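Long-range contact in glutathione S-transferase enzyme with thioredoxin-like domain (Xenorhabdus nematophila, PDB 4L8E), which binds glutathione through a thioredoxin-like domain and an all-helical domain, and probably transfers it to electrophilic substrates as glutathione transferases do: residues Phe135-Asn146 with Val193-Lys204. Residues are numbered along the deposited sequence; the frame is centred on the assembly and turned at random.
With GSH (glutathione), chain B; GSH (glutathione), chain D.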
loop_
_atom_site.group_PDB
_atom_site.type_symbol
_atom_site.label_atom_id
_atom_site.label_comp_id
_atom_site.label_asym_id
_atom_site.label_seq_id
_atom_site.Cartn_x
_atom_site.Cartn_y
_atom_site.Cartn_z
ATOM N N PHE A 135 0.438 1.018 8.049
ATOM C CA PHE A 135 0.061 0.280 9.253
ATOM C C PHE A 135 0.629 -1.162 9.221
ATOM O O PHE A 135 1.328 -1.620 10.138
ATOM C CB PHE A 135 -1.467 0.318 9.395
ATOM C CG PHE A 135 -1.980 -0.010 10.791
ATOM C CD1 PHE A 135 -1.729 0.855 11.837
ATOM C CD2 PHE A 135 -2.723 -1.169 11.040
ATOM C CE1 PHE A 135 -2.196 0.595 13.107
ATOM C CE2 PHE A 135 -3.204 -1.430 12.316
ATOM C CZ PHE A 135 -2.937 -0.538 13.355
ATOM N N GLY A 136 0.331 -1.881 8.155
ATOM C CA GLY A 136 0.849 -3.225 7.994
ATOM C C GLY A 136 2.371 -3.292 7.905
ATOM O O GLY A 136 3.037 -4.058 8.631
ATOM N N PRO A 137 2.956 -2.529 6.987
ATOM C CA PRO A 137 4.392 -2.687 6.832
ATOM C C PRO A 137 5.152 -2.338 8.100
ATOM O O PRO A 137 6.085 -3.032 8.455
ATOM C CB PRO A 137 4.722 -1.707 5.703
ATOM C CG PRO A 137 3.491 -1.730 4.880
ATOM C CD PRO A 137 2.367 -1.805 5.852
ATOM N N MET A 138 4.760 -1.277 8.789
ATOM C CA MET A 138 5.537 -0.869 9.965
ATOM C C MET A 138 5.276 -1.762 11.188
ATOM O O MET A 138 6.212 -2.104 11.919
ATOM C CB MET A 138 5.277 0.594 10.297
ATOM C CG MET A 138 5.717 1.535 9.184
ATOM S SD MET A 138 7.516 1.446 8.970
ATOM C CE MET A 138 7.650 0.459 7.474
ATOM N N LEU A 139 4.020 -2.143 11.428
ATOM C CA LEU A 139 3.750 -3.077 12.519
ATOM C C LEU A 139 4.429 -4.423 12.265
ATOM O O LEU A 139 4.843 -5.113 13.210
ATOM C CB LEU A 139 2.252 -3.240 12.751
ATOM C CG LEU A 139 1.540 -1.993 13.264
ATOM C CD1 LEU A 139 0.031 -2.257 13.407
ATOM C CD2 LEU A 139 2.140 -1.459 14.574
ATOM N N GLY A 140 4.557 -4.802 10.997
ATOM C CA GLY A 140 5.263 -6.022 10.639
ATOM C C GLY A 140 6.744 -5.939 10.985
ATOM O O GLY A 140 7.372 -6.947 11.290
ATOM N N GLN A 141 7.325 -4.743 10.914
ATOM C CA GLN A 141 8.737 -4.614 11.284
ATOM C C GLN A 141 8.838 -4.677 12.802
ATOM O O GLN A 141 9.795 -5.227 13.362
ATOM C CB GLN A 141 9.340 -3.302 10.789
ATOM C CG GLN A 141 9.175 -3.050 9.314
ATOM C CD GLN A 141 9.455 -4.277 8.469
ATOM O OE1 GLN A 141 10.565 -4.803 8.469
ATOM N NE2 GLN A 141 8.431 -4.750 7.738
ATOM N N ASN A 142 7.845 -4.096 13.465
ATOM C CA ASN A 142 7.705 -4.221 14.910
ATOM C C ASN A 142 7.666 -5.697 15.281
ATOM O O ASN A 142 8.427 -6.150 16.153
ATOM C CB ASN A 142 6.475 -3.425 15.376
ATOM C CG ASN A 142 6.154 -3.612 16.834
ATOM O OD1 ASN A 142 6.230 -4.717 17.381
ATOM N ND2 ASN A 142 5.761 -2.527 17.480
ATOM N N HIS A 143 6.823 -6.477 14.603
ATOM C CA HIS A 143 6.764 -7.919 14.880
ATOM C C HIS A 143 8.143 -8.547 14.688
ATOM O O HIS A 143 8.596 -9.370 15.505
ATOM C CB HIS A 143 5.767 -8.619 13.943
ATOM C CG HIS A 143 4.329 -8.342 14.267
ATOM N ND1 HIS A 143 3.292 -9.058 13.703
ATOM C CD2 HIS A 143 3.758 -7.444 15.108
ATOM C CE1 HIS A 143 2.138 -8.603 14.176
ATOM N NE2 HIS A 143 2.391 -7.629 15.028
ATOM N N HIS A 144 8.808 -8.189 13.594
ATOM C CA HIS A 144 10.081 -8.819 13.269
ATOM C C HIS A 144 11.103 -8.553 14.346
ATOM O O HIS A 144 11.773 -9.480 14.806
ATOM C CB HIS A 144 10.650 -8.354 11.914
ATOM C CG HIS A 144 12.002 -8.933 11.620
ATOM N ND1 HIS A 144 12.166 -10.245 11.241
ATOM C CD2 HIS A 144 13.253 -8.410 11.727
ATOM C CE1 HIS A 144 13.455 -10.498 11.082
ATOM N NE2 HIS A 144 14.136 -9.409 11.386
ATOM N N PHE A 145 11.239 -7.291 14.771
ATOM C CA PHE A 145 12.315 -7.002 15.716
ATOM C C PHE A 145 12.009 -7.466 17.142
ATOM O O PHE A 145 12.893 -7.525 17.995
ATOM C CB PHE A 145 12.745 -5.540 15.621
ATOM C CG PHE A 145 13.584 -5.258 14.403
ATOM C CD1 PHE A 145 14.924 -5.630 14.363
ATOM C CD2 PHE A 145 13.021 -4.651 13.283
ATOM C CE1 PHE A 145 15.694 -5.392 13.222
ATOM C CE2 PHE A 145 13.768 -4.408 12.156
ATOM C CZ PHE A 145 15.113 -4.775 12.121
ATOM N N ASN A 146 10.762 -7.841 17.396
ATOM C CA ASN A 146 10.427 -8.470 18.670
ATOM C C ASN A 146 10.925 -9.918 18.753
ATOM O O ASN A 146 10.790 -10.550 19.794
ATOM C CB ASN A 146 8.920 -8.354 18.962
ATOM C CG ASN A 146 8.549 -6.990 19.552
ATOM O OD1 ASN A 146 9.339 -6.385 20.278
ATOM N ND2 ASN A 146 7.349 -6.508 19.242
ATOM N N VAL A 193 -7.498 -3.060 8.347
ATOM C CA VAL A 193 -6.831 -2.637 9.579
ATOM C C VAL A 193 -7.032 -3.631 10.724
ATOM O O VAL A 193 -6.113 -3.914 11.503
ATOM C CB VAL A 193 -7.294 -1.241 10.003
ATOM C CG1 VAL A 193 -6.709 -0.821 11.356
ATOM C CG2 VAL A 193 -6.846 -0.206 8.942
ATOM N N TYR A 194 -8.221 -4.189 10.827
ATOM C CA TYR A 194 -8.537 -4.990 11.997
ATOM C C TYR A 194 -7.549 -6.115 12.335
ATOM O O TYR A 194 -7.157 -6.268 13.474
ATOM C CB TYR A 194 -9.981 -5.526 11.939
ATOM C CG TYR A 194 -10.339 -6.405 13.099
ATOM C CD1 TYR A 194 -10.770 -5.866 14.311
ATOM C CD2 TYR A 194 -10.226 -7.776 13.010
ATOM C CE1 TYR A 194 -11.096 -6.658 15.389
ATOM C CE2 TYR A 194 -10.549 -8.588 14.097
ATOM C CZ TYR A 194 -10.984 -8.030 15.274
ATOM O OH TYR A 194 -11.308 -8.849 16.317
ATOM N N PRO A 195 -7.158 -6.938 11.353
ATOM C CA PRO A 195 -6.299 -8.067 11.723
ATOM C C PRO A 195 -4.942 -7.640 12.260
ATOM O O PRO A 195 -4.341 -8.418 13.022
ATOM C CB PRO A 195 -6.153 -8.830 10.398
ATOM C CG PRO A 195 -7.382 -8.447 9.620
ATOM C CD PRO A 195 -7.607 -7.014 9.959
ATOM N N TRP A 196 -4.505 -6.443 11.902
ATOM C CA TRP A 196 -3.266 -5.877 12.418
ATOM C C TRP A 196 -3.465 -5.234 13.785
ATOM O O TRP A 196 -2.689 -5.461 14.703
ATOM C CB TRP A 196 -2.689 -4.870 11.417
ATOM C CG TRP A 196 -1.915 -5.564 10.322
ATOM C CD1 TRP A 196 -2.352 -5.879 9.053
ATOM C CD2 TRP A 196 -0.593 -6.092 10.430
ATOM N NE1 TRP A 196 -1.360 -6.549 8.372
ATOM C CE2 TRP A 196 -0.273 -6.688 9.192
ATOM C CE3 TRP A 196 0.359 -6.119 11.457
ATOM C CZ2 TRP A 196 0.947 -7.304 8.963
ATOM C CZ3 TRP A 196 1.545 -6.731 11.229
ATOM C CH2 TRP A 196 1.853 -7.295 9.979
ATOM N N ALA A 197 -4.531 -4.454 13.928
ATOM C CA ALA A 197 -4.826 -3.822 15.220
ATOM C C ALA A 197 -5.143 -4.844 16.318
ATOM O O ALA A 197 -4.858 -4.588 17.488
ATOM C CB ALA A 197 -5.959 -2.837 15.070
ATOM N N LYS A 198 -5.724 -5.994 15.940
ATOM C CA LYS A 198 -6.048 -7.086 16.852
ATOM C C LYS A 198 -4.798 -7.623 17.526
ATOM O O LYS A 198 -4.855 -8.230 18.612
ATOM C CB LYS A 198 -6.782 -8.220 16.079
ATOM C CG LYS A 198 -6.653 -9.625 16.650
ATOM C CD LYS A 198 -7.793 -10.531 16.195
ATOM C CE LYS A 198 -7.739 -11.907 16.871
ATOM N NZ LYS A 198 -6.388 -12.544 16.731
ATOM N N CYS A 199 -3.659 -7.380 16.891
ATOM C CA CYS A 199 -2.382 -7.869 17.362
ATOM C C CYS A 199 -1.618 -6.853 18.211
ATOM O O CYS A 199 -0.427 -7.031 18.453
ATOM C CB CYS A 199 -1.516 -8.310 16.185
ATOM S SG CYS A 199 -2.160 -9.775 15.308
ATOM N N TYR A 200 -2.300 -5.821 18.697
ATOM C CA TYR A 200 -1.649 -4.797 19.533
ATOM C C TYR A 200 -0.780 -5.335 20.672
ATOM O O TYR A 200 0.288 -4.778 20.952
ATOM C CB TYR A 200 -2.689 -3.834 20.104
ATOM C CG TYR A 200 -3.574 -4.457 21.155
ATOM C CD1 TYR A 200 -4.737 -5.123 20.793
ATOM C CD2 TYR A 200 -3.270 -4.348 22.503
ATOM C CE1 TYR A 200 -5.555 -5.715 21.763
ATOM C CE2 TYR A 200 -4.086 -4.911 23.467
ATOM C CZ TYR A 200 -5.227 -5.584 23.085
ATOM O OH TYR A 200 -6.065 -6.169 24.018
ATOM N N GLU A 201 -1.208 -6.396 21.362
ATOM C CA GLU A 201 -0.427 -6.893 22.480
ATOM C C GLU A 201 0.966 -7.386 22.022
ATOM O O GLU A 201 1.975 -7.208 22.720
ATOM C CB GLU A 201 -1.206 -8.010 23.217
ATOM C CG GLU A 201 -0.561 -8.419 24.523
ATOM C CD GLU A 201 -1.520 -9.089 25.508
ATOM O OE1 GLU A 201 -2.748 -9.110 25.265
ATOM O OE2 GLU A 201 -1.029 -9.588 26.542
ATOM N N HIS A 202 1.003 -8.027 20.859
ATOM C CA HIS A 202 2.243 -8.532 20.286
ATOM C C HIS A 202 3.161 -7.383 19.891
ATOM O O HIS A 202 4.378 -7.539 19.851
ATOM C CB HIS A 202 1.951 -9.362 19.039
ATOM C CG HIS A 202 3.118 -10.173 18.578
ATOM N ND1 HIS A 202 3.209 -11.527 18.800
ATOM C CD2 HIS A 202 4.255 -9.814 17.937
ATOM C CE1 HIS A 202 4.350 -11.976 18.300
ATOM N NE2 HIS A 202 5.001 -10.956 17.772
ATOM N N GLN A 203 2.547 -6.247 19.575
ATOM C CA GLN A 203 3.268 -5.047 19.168
ATOM C C GLN A 203 3.687 -4.229 20.378
ATOM O O GLN A 203 4.299 -3.176 20.247
ATOM C CB GLN A 203 2.386 -4.200 18.259
ATOM C CG GLN A 203 2.074 -4.844 16.911
ATOM C CD GLN A 203 0.700 -4.516 16.387
ATOM O OE1 GLN A 203 0.069 -3.555 16.819
ATOM N NE2 GLN A 203 0.216 -5.314 15.448
ATOM N N LYS A 204 3.364 -4.735 21.570
ATOM C CA LYS A 204 3.670 -4.058 22.822
ATOM C C LYS A 204 3.016 -2.678 22.899
ATOM O O LYS A 204 3.541 -1.763 23.559
ATOM C CB LYS A 204 5.177 -3.944 23.031
ATOM C CG LYS A 204 5.888 -5.275 23.072
ATOM C CD LYS A 204 7.387 -5.072 23.184
ATOM C CE LYS A 204 8.056 -6.205 23.924
ATOM N NZ LYS A 204 8.011 -7.470 23.157
HETATM N N1 GSH B . 9.948 -12.354 5.264
HETATM C CA1 GSH B . 9.085 -11.766 6.218
HETATM C C1 GSH B . 9.905 -10.961 7.189
HETATM O O11 GSH B . 11.123 -11.259 7.395
HETATM O O12 GSH B . 9.367 -9.994 7.817
HETATM C CB1 GSH B . 8.374 -12.839 6.947
HETATM C CG1 GSH B . 7.429 -12.316 8.011
HETATM C CD1 GSH B . 6.147 -11.779 7.408
HETATM O OE1 GSH B . 5.758 -12.159 6.326
HETATM N N2 GSH B . 5.410 -10.784 8.163
HETATM C CA2 GSH B . 4.192 -10.238 7.663
HETATM C C2 GSH B . 4.404 -8.744 7.470
HETATM O O2 GSH B . 5.141 -8.060 8.196
HETATM C CB2 GSH B . 3.066 -10.441 8.609
HETATM S SG2 GSH B . 2.648 -12.186 8.742
HETATM N N3 GSH B . 3.750 -8.098 6.385
HETATM C CA3 GSH B . 3.962 -6.683 6.203
HETATM C C3 GSH B . 2.776 -6.091 5.554
HETATM O O31 GSH B . 1.645 -6.614 5.728
HETATM O O32 GSH B . 2.933 -5.066 4.830
HETATM C CG1 GSH D . -2.747 -15.428 13.689
HETATM C CD1 GSH D . -2.259 -13.984 13.706
HETATM O OE1 GSH D . -2.975 -13.084 13.269
HETATM N N2 GSH D . -0.919 -13.738 14.271
HETATM C CA2 GSH D . -0.307 -12.445 14.353
HETATM C C2 GSH D . 0.943 -12.459 13.493
HETATM O O2 GSH D . 1.725 -11.500 13.544
HETATM C CB2 GSH D . 0.038 -12.077 15.767
HETATM S SG2 GSH D . -1.427 -11.518 16.612
HETATM N N3 GSH D . 1.237 -13.582 12.595
HETATM C CA3 GSH D . 2.432 -13.549 11.753
HETATM C C3 GSH D . 3.727 -13.697 12.488
HETATM O O31 GSH D . 4.797 -13.381 11.900
HETATM O O32 GSH D . 3.768 -14.135 13.666
HETATM O O HOH W 1 7.497 -11.393 16.706
#
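From CB to the far rim of its indole, Trp196 meets helix 135-145, filling a hole bounded by Gly136, Leu139, Gly140 and His143, and so illustrates how glycines let an indole settle against a helix backbone. Its CB lies 3.6 Å from CE2 of Phe135, whose ring also reaches CG1 of Val193. Further out, one face of the indole rests on bare backbone: the CA of Gly136 sits 3.9 Å from the centroid of the five-membered ring, a CH-pi contact only 13° off the ring normal. NE1 is hydrogen-bonded to OD1 of Asn38. On the six-membered ring CE3 touches CB of Leu139, CZ3 packs against the Gly140 N and, at 3.5 Å, CE1 of His143, while CH2 and CZ2 border one glutathione, CZ2 lying 3.4 Å from its O31.

His143 is held between aromatic neighbours: CZ3 of Trp196 covers one face, and on the opposite face the edge of His202 approaches in an edge-to-face pair, centroids 4.7 Å apart. Gln203 probably steadies the ring's rotation. With its chain bent at chi2 (146°), its amide lies nearly coplanar with the imidazole, and NE2, tilted 24° from the imidazole plane, donates both to His143 NE2 (3.2 Å) and to Trp196 O; Tyr168 holds the OE1 end. Asn142 ND2, which also bonds Ser164, donates to Gln203 O at 3.2 Å, tying the Gln203 backbone to helix 135-145. A water joins His143 O to His202 NE2.

ND1 of His143 stands 2.9 Å from O2 of a second glutathione, whose pocket also includes Cys199. Two nearly parallel helices of the all-helical C-terminal domain, together with Cys199, thus line adjoining glutathione sites of a glutathione transferase fold.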